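Peptidoglycan glycosyltransferase (Atopobium parvulum, PDB 4OVD) belongs to the penicillin-binding proteins, two-part bacterial cell-wall proteins that join an N-terminal dimerisation domain to a penicillin-binding domain. Local coordinates at residues A[164-167]-A[173-176]; A[257-262]-A[439-444]; A[233-238]-A[248-253]. All blocks are in the same frame, centred on the assembly; numbering follows the deposited sequence.

Interaction 1 (A[164-167]-A[173-176]); sequences LGFV and GASG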
ATOM      1  N   LEU A 164      -0.508   5.052  15.488  1.00 39.03           N
ATOM      2  CA  LEU A 164      -1.030   6.004  16.461  1.00 45.28           C
ATOM      3  C   LEU A 164      -0.229   7.300  16.562  1.00 40.95           C
ATOM      4  O   LEU A 164      -0.800   8.377  16.642  1.00 41.46           O
ATOM      5  CB  LEU A 164      -1.106   5.375  17.858  1.00 44.11           C
ATOM      6  CG  LEU A 164      -2.041   4.185  17.936  1.00 45.41           C
ATOM      7  CD1 LEU A 164      -1.824   3.371  19.236  1.00 47.82           C
ATOM      8  CD2 LEU A 164      -3.451   4.710  17.833  1.00 47.46           C
ATOM      9  N   GLY A 165       1.085   7.186  16.577  1.00 45.32           N
ATOM     10  CA  GLY A 165       1.968   8.346  16.736  1.00 42.91           C
ATOM     11  C   GLY A 165       2.164   8.612  18.203  1.00 46.03           C
ATOM     12  O   GLY A 165       1.579   7.940  19.042  1.00 46.16           O
ATOM     13  N   PHE A 166       2.980   9.588  18.555  1.00 42.86           N
ATOM     14  CA  PHE A 166       3.163   9.905  19.980  1.00 41.50           C
ATOM     15  C   PHE A 166       2.790  11.312  20.181  1.00 40.49           C
ATOM     16  O   PHE A 166       2.656  12.091  19.212  1.00 43.54           O
ATOM     17  CB  PHE A 166       4.564   9.555  20.507  1.00 45.69           C
ATOM     18  CG  PHE A 166       5.640  10.517  20.097  1.00 47.22           C
ATOM     19  CD1 PHE A 166       6.182  10.480  18.842  1.00 50.65           C
ATOM     20  CD2 PHE A 166       6.143  11.437  21.019  1.00 55.74           C
ATOM     21  CE1 PHE A 166       7.171  11.398  18.477  1.00 52.71           C
ATOM     22  CE2 PHE A 166       7.138  12.331  20.673  1.00 51.53           C
ATOM     23  CZ  PHE A 166       7.646  12.307  19.400  1.00 54.66           C
ATOM     24  N   VAL A 167       2.568  11.635  21.434  1.00 40.00           N
ATOM     25  CA  VAL A 167       2.196  12.972  21.872  1.00 46.78           C
ATOM     26  C   VAL A 167       3.386  13.439  22.690  1.00 48.95           C
ATOM     27  O   VAL A 167       3.909  12.684  23.519  1.00 43.77           O
ATOM     28  CB  VAL A 167       0.873  12.890  22.703  1.00 52.12           C
ATOM     29  CG1 VAL A 167       0.497  14.218  23.339  1.00 60.63           C
ATOM     30  CG2 VAL A 167      -0.272  12.404  21.817  1.00 51.90           C
ATOM     31  N   GLY A 173       0.340  16.373  19.310  1.00 45.80           N
ATOM     32  CA  GLY A 173       0.552  15.153  18.571  1.00 46.26           C
ATOM     33  C   GLY A 173       1.795  15.395  17.768  1.00 41.85           C
ATOM     34  O   GLY A 173       1.885  16.380  17.033  1.00 41.91           O
ATOM     35  N   ALA A 174       2.724  14.462  17.825  1.00 37.47           N
ATOM     36  CA  ALA A 174       4.008  14.625  17.164  1.00 38.67           C
ATOM     37  C   ALA A 174       4.257  13.736  15.962  1.00 40.97           C
ATOM     38  O   ALA A 174       5.166  14.022  15.193  1.00 42.82           O
ATOM     39  CB  ALA A 174       5.135  14.471  18.165  1.00 40.04           C
ATOM     40  N   SER A 175       3.497  12.659  15.788  1.00 38.41           N
ATOM     41  CA  SER A 175       3.672  11.808  14.603  1.00 38.94           C
ATOM     42  C   SER A 175       2.395  10.996  14.432  1.00 36.04           C
ATOM     43  O   SER A 175       1.521  11.070  15.264  1.00 36.66           O
ATOM     44  CB  SER A 175       4.840  10.835  14.743  1.00 39.36           C
ATOM     45  OG  SER A 175       4.565   9.886  15.772  1.00 40.71           O
ATOM     46  N   GLY A 176       2.267  10.287  13.331  1.00 32.79           N
ATOM     47  CA  GLY A 176       1.106   9.438  13.132  1.00 32.39           C
ATOM     48  C   GLY A 176      -0.220  10.155  13.155  1.00 33.47           C
ATOM     49  O   GLY A 176      -0.345  11.307  12.727  1.00 35.20           O
TER
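The ring of F166 takes the methyl of A174 on one face: CB stands nearly above the ring but offset toward its rim, a CH-pi contact with 3.5 Å from A174 CB to F166 CZ. S175 OG approaches the same ring obliquely, 3.5 Å from F166 CD1. With chi1 at 76°, the F166 side chain lies between its own backbone N and carbonyl carbon, which swings the ring over the facing chain. A174 suits the place because a methyl is small enough to sit close above the ring and meet its pi face through C-H bonds. These residues belong to the loop between helix 161-164 and helix 176-180, which doubles back on itself; a single beta bridge pairs V167 with G173. A short, nearly straight bond runs from A174 N to F166 O (2.7 Å, 166°). Farther along, F166 N donates to S175 OG over 3.2 Å, a more bent bond, so the serine hydroxyl stands in for a backbone acceptor. G165 CA, just past the helix end, comes to 3.1 Å from S175 O in a CA-H...O contact; glycine suits this place because it has no CB to block the approach and readily adopts positive phi. L282, from a distant loop, packs on both F166 and S175.

Interaction 2 (A[257-262]-A[439-444]); sequences TGEIYA and FMVSKG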
ATOM      1  N   THR A 257     -14.312  -0.512   1.002  1.00 40.13           N
ATOM      2  CA  THR A 257     -14.518   0.703   1.776  1.00 43.16           C
ATOM      3  C   THR A 257     -13.239   1.555   1.923  1.00 44.59           C
ATOM      4  O   THR A 257     -13.295   2.717   2.313  1.00 50.36           O
ATOM      5  CB  THR A 257     -14.861   0.332   3.187  1.00 43.62           C
ATOM      6  OG1 THR A 257     -13.757  -0.370   3.711  1.00 40.59           O
ATOM      7  CG2 THR A 257     -16.137  -0.539   3.288  1.00 46.15           C
ATOM      8  N   GLY A 258     -12.083   0.952   1.674  1.00 42.26           N
ATOM      9  CA  GLY A 258     -10.806   1.608   1.833  1.00 39.77           C
ATOM     10  C   GLY A 258     -10.249   1.561   3.244  1.00 41.37           C
ATOM     11  O   GLY A 258      -9.113   1.959   3.455  1.00 40.37           O
ATOM     12  N   GLU A 259     -10.991   1.020   4.204  1.00 40.87           N
ATOM     13  CA  GLU A 259     -10.535   0.966   5.617  1.00 41.19           C
ATOM     14  C   GLU A 259      -9.333   0.072   5.771  1.00 43.08           C
ATOM     15  O   GLU A 259      -9.298  -0.982   5.149  1.00 37.70           O
ATOM     16  CB  GLU A 259     -11.652   0.440   6.525  1.00 44.90           C
ATOM     17  CG  GLU A 259     -12.817   1.412   6.631  1.00 49.51           C
ATOM     18  CD  GLU A 259     -14.040   0.861   7.414  1.00 66.48           C
ATOM     19  OE1 GLU A 259     -14.026  -0.340   7.822  1.00 57.52           O
ATOM     20  OE2 GLU A 259     -15.020   1.645   7.621  1.00 67.99           O
ATOM     21  N   ILE A 260      -8.342   0.515   6.565  1.00 42.05           N
ATOM     22  CA  ILE A 260      -7.103  -0.239   6.816  1.00 37.08           C
ATOM     23  C   ILE A 260      -7.178  -1.021   8.111  1.00 39.80           C
ATOM     24  O   ILE A 260      -7.335  -0.451   9.241  1.00 39.60           O
ATOM     25  CB  ILE A 260      -5.918   0.692   6.802  1.00 36.50           C
ATOM     26  CG1 ILE A 260      -5.767   1.309   5.392  1.00 34.34           C
ATOM     27  CG2 ILE A 260      -4.616  -0.060   7.157  1.00 39.35           C
ATOM     28  CD1 ILE A 260      -4.932   2.592   5.382  1.00 34.32           C
ATOM     29  N   TYR A 261      -7.104  -2.339   7.977  1.00 37.52           N
ATOM     30  CA  TYR A 261      -7.206  -3.171   9.125  1.00 39.59           C
ATOM     31  C   TYR A 261      -5.930  -3.252   9.897  1.00 39.98           C
ATOM     32  O   TYR A 261      -5.965  -3.427  11.113  1.00 43.97           O
ATOM     33  CB  TYR A 261      -7.588  -4.578   8.756  1.00 42.53           C
ATOM     34  CG  TYR A 261      -8.849  -4.726   7.989  1.00 42.07           C
ATOM     35  CD1 TYR A 261     -10.084  -4.438   8.574  1.00 44.72           C
ATOM     36  CD2 TYR A 261      -8.824  -5.299   6.737  1.00 42.53           C
ATOM     37  CE1 TYR A 261     -11.257  -4.609   7.870  1.00 48.28           C
ATOM     38  CE2 TYR A 261      -9.993  -5.507   6.022  1.00 48.08           C
ATOM     39  CZ  TYR A 261     -11.203  -5.192   6.598  1.00 44.40           C
ATOM     40  OH  TYR A 261     -12.314  -5.416   5.857  1.00 45.21           O
ATOM     41  N   ALA A 262      -4.823  -3.187   9.190  1.00 39.33           N
ATOM     42  CA  ALA A 262      -3.477  -3.235   9.792  1.00 39.61           C
ATOM     43  C   ALA A 262      -2.436  -2.700   8.839  1.00 38.89           C
ATOM     44  O   ALA A 262      -2.600  -2.774   7.643  1.00 40.03           O
ATOM     45  CB  ALA A 262      -3.118  -4.643  10.172  1.00 43.92           C
ATOM     46  N   PHE A 439      -7.585   5.363   7.752  1.00 35.79           N
ATOM     47  CA  PHE A 439      -7.612   4.805   9.071  1.00 36.10           C
ATOM     48  C   PHE A 439      -8.814   5.227   9.889  1.00 38.51           C
ATOM     49  O   PHE A 439      -9.281   4.482  10.679  1.00 45.58           O
ATOM     50  CB  PHE A 439      -6.373   5.212   9.837  1.00 36.65           C
ATOM     51  CG  PHE A 439      -5.110   4.664   9.285  1.00 36.75           C
ATOM     52  CD1 PHE A 439      -4.758   3.384   9.524  1.00 35.55           C
ATOM     53  CD2 PHE A 439      -4.276   5.447   8.535  1.00 38.08           C
ATOM     54  CE1 PHE A 439      -3.604   2.871   9.027  1.00 36.67           C
ATOM     55  CE2 PHE A 439      -3.106   4.950   8.039  1.00 36.23           C
ATOM     56  CZ  PHE A 439      -2.772   3.655   8.287  1.00 36.57           C
HETATM   57  N   MSE A 440      -9.270   6.449   9.720  1.00 39.17           N
HETATM   58  CA  MSE A 440     -10.340   6.966  10.528  1.00 41.04           C
HETATM   59  C   MSE A 440     -11.674   6.663   9.965  1.00 42.41           C
HETATM   60  O   MSE A 440     -11.984   7.044   8.855  1.00 46.73           O
HETATM   61  CB  MSE A 440     -10.297   8.464  10.692  1.00 39.37           C
HETATM   62  CG  MSE A 440     -11.450   8.930  11.552  1.00 44.37           C
HETATM   63 SE   MSE A 440     -11.186  10.819  11.969  0.12 35.74          SE
ATOM     64  N   VAL A 441     -12.470   5.990  10.761  1.00 47.48           N
ATOM     65  CA  VAL A 441     -13.845   5.674  10.442  1.00 50.45           C
ATOM     66  C   VAL A 441     -14.821   6.714  10.967  1.00 51.12           C
ATOM     67  O   VAL A 441     -15.714   7.113  10.267  1.00 54.93           O
ATOM     68  CB  VAL A 441     -14.238   4.330  11.039  1.00 52.20           C
ATOM     69  CG1 VAL A 441     -15.646   3.977  10.632  1.00 60.06           C
ATOM     70  CG2 VAL A 441     -13.301   3.261  10.572  1.00 55.58           C
ATOM     71  N   SER A 442     -14.646   7.135  12.207  1.00 51.25           N
ATOM     72  CA  SER A 442     -15.508   8.140  12.796  1.00 52.94           C
ATOM     73  C   SER A 442     -14.809   9.117  13.699  1.00 56.29           C
ATOM     74  O   SER A 442     -13.896   8.767  14.413  1.00 51.13           O
ATOM     75  CB  SER A 442     -16.620   7.491  13.587  1.00 56.35           C
ATOM     76  OG  SER A 442     -17.801   8.214  13.417  1.00 62.76           O
ATOM     77  N   LYS A 443     -15.309  10.344  13.658  1.00 63.51           N
ATOM     78  CA  LYS A 443     -14.854  11.466  14.499  1.00 63.18           C
ATOM     79  C   LYS A 443     -16.077  12.198  15.053  1.00 67.24           C
ATOM     80  O   LYS A 443     -17.005  12.576  14.318  1.00 65.23           O
ATOM     81  CB  LYS A 443     -13.962  12.441  13.729  1.00 64.32           C
ATOM     82  CG  LYS A 443     -14.666  13.338  12.738  1.00 68.39           C
ATOM     83  CD  LYS A 443     -13.633  14.171  11.994  1.00 79.11           C
ATOM     84  CE  LYS A 443     -14.290  15.132  11.020  1.00 88.59           C
ATOM     85  NZ  LYS A 443     -15.268  15.999  11.735  1.00 94.89           N
ATOM     86  N   GLY A 444     -16.097  12.390  16.359  1.00 71.76           N
ATOM     87  CA  GLY A 444     -17.239  13.018  16.970  1.00 75.47           C
ATOM     88  C   GLY A 444     -18.510  12.235  16.655  1.00 79.10           C
ATOM     89  O   GLY A 444     -19.598  12.802  16.641  1.00 84.07           O
TER
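I260 and F439 pack at a seam between two sheets: I260 begins the bulged edge strand 260-266 of the five-stranded antiparallel sheet, before the corner at Y261, and F439 comes immediately ahead of strand 440-443 of the mixed sheet. I260 CD1 lies over one face of the F439 ring, 3.9 Å from the ring centroid and 15° off its normal, a CH-pi contact. I260 CG2, the other branch, comes nearest the ring at F439 CE1, 3.6 Å away. CG2 is anti to the backbone N and CG1 sits beside it (chi1 -64°), a setting that lets both arms of the branched residue reach the same aromatic ring. Each chain bends close to the seam through a classic beta bulge: Y261 and A262 both face A252, while V441 and S442 both face V220. Backbone hydrogen bonds from G258 and I260 to H438 join the chains just before F439, and S222 OG adds a bridge within hydrogen-bonding distance of I260 O and F439 O, its single proton shared or alternating between them. D385 holds the start of 439-444, OD1 on F439 N and OD2 on M440 N. E259 stretches out and crosses V441 at about a right angle, with E259 OE2 3.8 Å from V441 CG2, a van der Waals contact of carboxylate with methyl. An ST turn steadies the approach to E259, whose N donates to T257 OG1 across 3.1 Å in an almost straight bond.

Interaction 3 (A[233-238]-A[248-253]); sequences EQLTAA and GSIMAM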
ATOM      1  N   GLU A 233       4.565  -8.600  14.097  1.00 51.34           N
ATOM      2  CA  GLU A 233       5.446  -9.691  14.391  1.00 48.94           C
ATOM      3  C   GLU A 233       5.829 -10.463  13.154  1.00 47.18           C
ATOM      4  O   GLU A 233       6.999 -10.859  12.994  1.00 43.75           O
ATOM      5  CB  GLU A 233       4.871 -10.553  15.521  1.00 63.09           C
ATOM      6  CG  GLU A 233       3.587 -11.322  15.235  1.00 76.10           C
ATOM      7  CD  GLU A 233       2.880 -11.810  16.517  1.00 77.86           C
ATOM      8  OE1 GLU A 233       3.104 -11.221  17.595  1.00 87.96           O
ATOM      9  OE2 GLU A 233       2.053 -12.737  16.446  1.00 82.05           O
ATOM     10  N   GLN A 234       4.876 -10.645  12.237  1.00 45.49           N
ATOM     11  CA  GLN A 234       5.165 -11.326  10.978  1.00 43.58           C
ATOM     12  C   GLN A 234       6.105 -10.526  10.083  1.00 46.08           C
ATOM     13  O   GLN A 234       7.040 -11.072   9.511  1.00 47.28           O
ATOM     14  CB  GLN A 234       3.878 -11.766  10.282  1.00 45.58           C
ATOM     15  CG  GLN A 234       3.233 -12.886  11.100  1.00 48.74           C
ATOM     16  CD  GLN A 234       1.965 -13.439  10.530  1.00 47.73           C
ATOM     17  OE1 GLN A 234       1.901 -13.744   9.357  1.00 48.86           O
ATOM     18  NE2 GLN A 234       0.945 -13.610  11.387  1.00 50.47           N
ATOM     19  N   LEU A 235       5.912  -9.216  10.016  1.00 45.75           N
ATOM     20  CA  LEU A 235       6.833  -8.418   9.227  1.00 42.61           C
ATOM     21  C   LEU A 235       8.226  -8.498   9.889  1.00 40.87           C
ATOM     22  O   LEU A 235       9.225  -8.719   9.226  1.00 42.30           O
ATOM     23  CB  LEU A 235       6.328  -6.980   9.121  1.00 41.05           C
ATOM     24  CG  LEU A 235       7.333  -6.018   8.496  1.00 39.07           C
ATOM     25  CD1 LEU A 235       7.745  -6.471   7.116  1.00 43.58           C
ATOM     26  CD2 LEU A 235       6.791  -4.625   8.443  1.00 43.90           C
ATOM     27  N   THR A 236       8.303  -8.375  11.201  1.00 46.58           N
ATOM     28  CA  THR A 236       9.644  -8.454  11.862  1.00 49.49           C
ATOM     29  C   THR A 236      10.344  -9.780  11.568  1.00 51.21           C
ATOM     30  O   THR A 236      11.533  -9.799  11.169  1.00 49.39           O
ATOM     31  CB  THR A 236       9.538  -8.219  13.382  1.00 50.89           C
ATOM     32  OG1 THR A 236       8.898  -6.961  13.613  1.00 50.87           O
ATOM     33  CG2 THR A 236      10.900  -8.250  14.066  1.00 51.16           C
ATOM     34  N   ALA A 237       9.592 -10.880  11.672  1.00 51.76           N
ATOM     35  CA  ALA A 237      10.160 -12.234  11.402  1.00 53.71           C
ATOM     36  C   ALA A 237      10.582 -12.387   9.948  1.00 52.48           C
ATOM     37  O   ALA A 237      11.606 -13.019   9.659  1.00 46.47           O
ATOM     38  CB  ALA A 237       9.197 -13.372  11.820  1.00 51.34           C
ATOM     39  N   ALA A 238       9.813 -11.791   9.038  1.00 46.95           N
ATOM     40  CA  ALA A 238      10.138 -11.891   7.626  1.00 46.04           C
ATOM     41  C   ALA A 238      11.421 -11.155   7.290  1.00 47.71           C
ATOM     42  O   ALA A 238      12.224 -11.627   6.489  1.00 49.43           O
ATOM     43  CB  ALA A 238       9.003 -11.311   6.803  1.00 50.14           C
ATOM     44  N   GLY A 248      10.820  -3.393   5.544  1.00 36.53           N
ATOM     45  CA  GLY A 248       9.689  -3.665   4.644  1.00 36.30           C
ATOM     46  C   GLY A 248       8.414  -3.142   5.223  1.00 35.34           C
ATOM     47  O   GLY A 248       8.429  -2.384   6.181  1.00 34.81           O
ATOM     48  N   SER A 249       7.300  -3.557   4.646  1.00 34.19           N
ATOM     49  CA  SER A 249       5.994  -3.060   5.034  1.00 36.57           C
ATOM     50  C   SER A 249       4.969  -4.119   4.854  1.00 36.50           C
ATOM     51  O   SER A 249       5.163  -5.016   4.042  1.00 34.54           O
ATOM     52  CB  SER A 249       5.543  -1.937   4.102  1.00 37.50           C
ATOM     53  OG  SER A 249       6.398  -0.798   4.278  1.00 42.21           O
ATOM     54  N   ILE A 250       3.844  -3.942   5.525  1.00 34.66           N
ATOM     55  CA  ILE A 250       2.751  -4.875   5.391  1.00 38.18           C
ATOM     56  C   ILE A 250       1.446  -4.140   5.629  1.00 34.33           C
ATOM     57  O   ILE A 250       1.384  -3.250   6.455  1.00 36.26           O
ATOM     58  CB  ILE A 250       3.010  -6.089   6.344  1.00 36.96           C
ATOM     59  CG1 ILE A 250       1.954  -7.154   6.182  1.00 42.85           C
ATOM     60  CG2 ILE A 250       2.934  -5.622   7.764  1.00 44.41           C
ATOM     61  CD1 ILE A 250       2.356  -8.443   6.872  1.00 51.44           C
HETATM   62  N   MSE A 251       0.390  -4.483   4.924  1.00 32.07           N
HETATM   63  CA  MSE A 251      -0.895  -3.812   5.119  1.00 34.46           C
HETATM   64  C   MSE A 251      -2.037  -4.722   4.755  1.00 38.15           C
HETATM   65  O   MSE A 251      -1.922  -5.506   3.814  1.00 39.11           O
HETATM   66  CB  MSE A 251      -0.971  -2.544   4.226  1.00 39.20           C
HETATM   67  CG  MSE A 251      -2.435  -2.079   4.012  1.00 46.34           C
HETATM   68 SE   MSE A 251      -2.653  -0.256   3.258  0.76 42.69          SE
HETATM   69  CE  MSE A 251      -1.554   0.882   4.412  1.00 53.12           C
ATOM     70  N   ALA A 252      -3.125  -4.662   5.505  1.00 35.75           N
ATOM     71  CA  ALA A 252      -4.309  -5.425   5.189  1.00 40.49           C
ATOM     72  C   ALA A 252      -5.393  -4.355   5.124  1.00 41.06           C
ATOM     73  O   ALA A 252      -5.478  -3.576   6.045  1.00 44.02           O
ATOM     74  CB  ALA A 252      -4.612  -6.417   6.268  1.00 41.54           C
HETATM   75  N   MSE A 253      -6.244  -4.384   4.102  1.00 37.65           N
HETATM   76  CA  MSE A 253      -7.239  -3.366   3.890  1.00 39.59           C
HETATM   77  C   MSE A 253      -8.442  -3.945   3.239  1.00 39.15           C
HETATM   78  O   MSE A 253      -8.407  -5.010   2.714  1.00 40.52           O
HETATM   79  CB  MSE A 253      -6.683  -2.248   2.963  1.00 35.51           C
HETATM   80  CG  MSE A 253      -6.879  -2.307   1.390  1.00 40.01           C
HETATM   81 SE   MSE A 253      -6.209  -0.542   0.825  0.75 57.28          SE
HETATM   82  CE  MSE A 253      -7.923   0.374   0.887  1.00 51.90           C
TER
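L235 of helix 225-242 faces I250 of strand 248-253, the two segments running roughly antiparallel, with 150° between their directions and 8.6 Å between their axes at closest approach. L235 carries almost the whole helix side of the contact. Its CG is anti to the backbone N (chi1 171°), which sends the forked end down onto the peptide joining G248 to S249. L235 CD2 lies 3.6 Å from G248 O, and L235 CD1 comes close to S249 N, so the two methyls rest on the strand backbone itself. Glycine suits position 248 because a side chain there would point at the leucine; without one, the leucine can settle directly on the main chain. Nearer the helix backbone, before the fork, L235 CB meets I250 CG2 at 3.9 Å, and the beta-branched isoleucine offers a broad flank to the helix. Strand alternation sorts the remaining residues: I250 also touches F549 of helix 542-556, whereas M251, a selenomethionine, packs on helix 418-429. S249 likewise turns away from L235, its OG hydrogen-bonded to S265 OG. This is the layering of penicillin-recognising domains, with a central antiparallel sheet between helices. Q234 adds a polar tie at the border of the patch, where its NE2 bonds D552 OD2. Between helix and strand the contact is made by dispersion and close fit, so its hold comes from the shapes of a leucine, an isoleucine and an uncluttered glycine, and from the exclusion of water around these buried groups.

In the fold
Along the chain, interaction 1 closes first, then interaction 3, and interaction 2 opens last, with its second segment 177 residues beyond the first. Interaction 1 lies in the dimerisation domain; its centre is about 17 Å from that of interaction 2 and about 21 Å from that of interaction 3, with no touch. Interactions 2 and 3 have centres about 19 Å apart but share the antiparallel sheet, because strands 248-253 and 260-266 are neighbours in it: Y261 N reaches A252 O at 2.8 Å, probably a hydrogen bond. One sheet thus carries a helix at interaction 3 and meets the mixed sheet at interaction 2, linking the penicillin-binding core to the elongated N-terminal part.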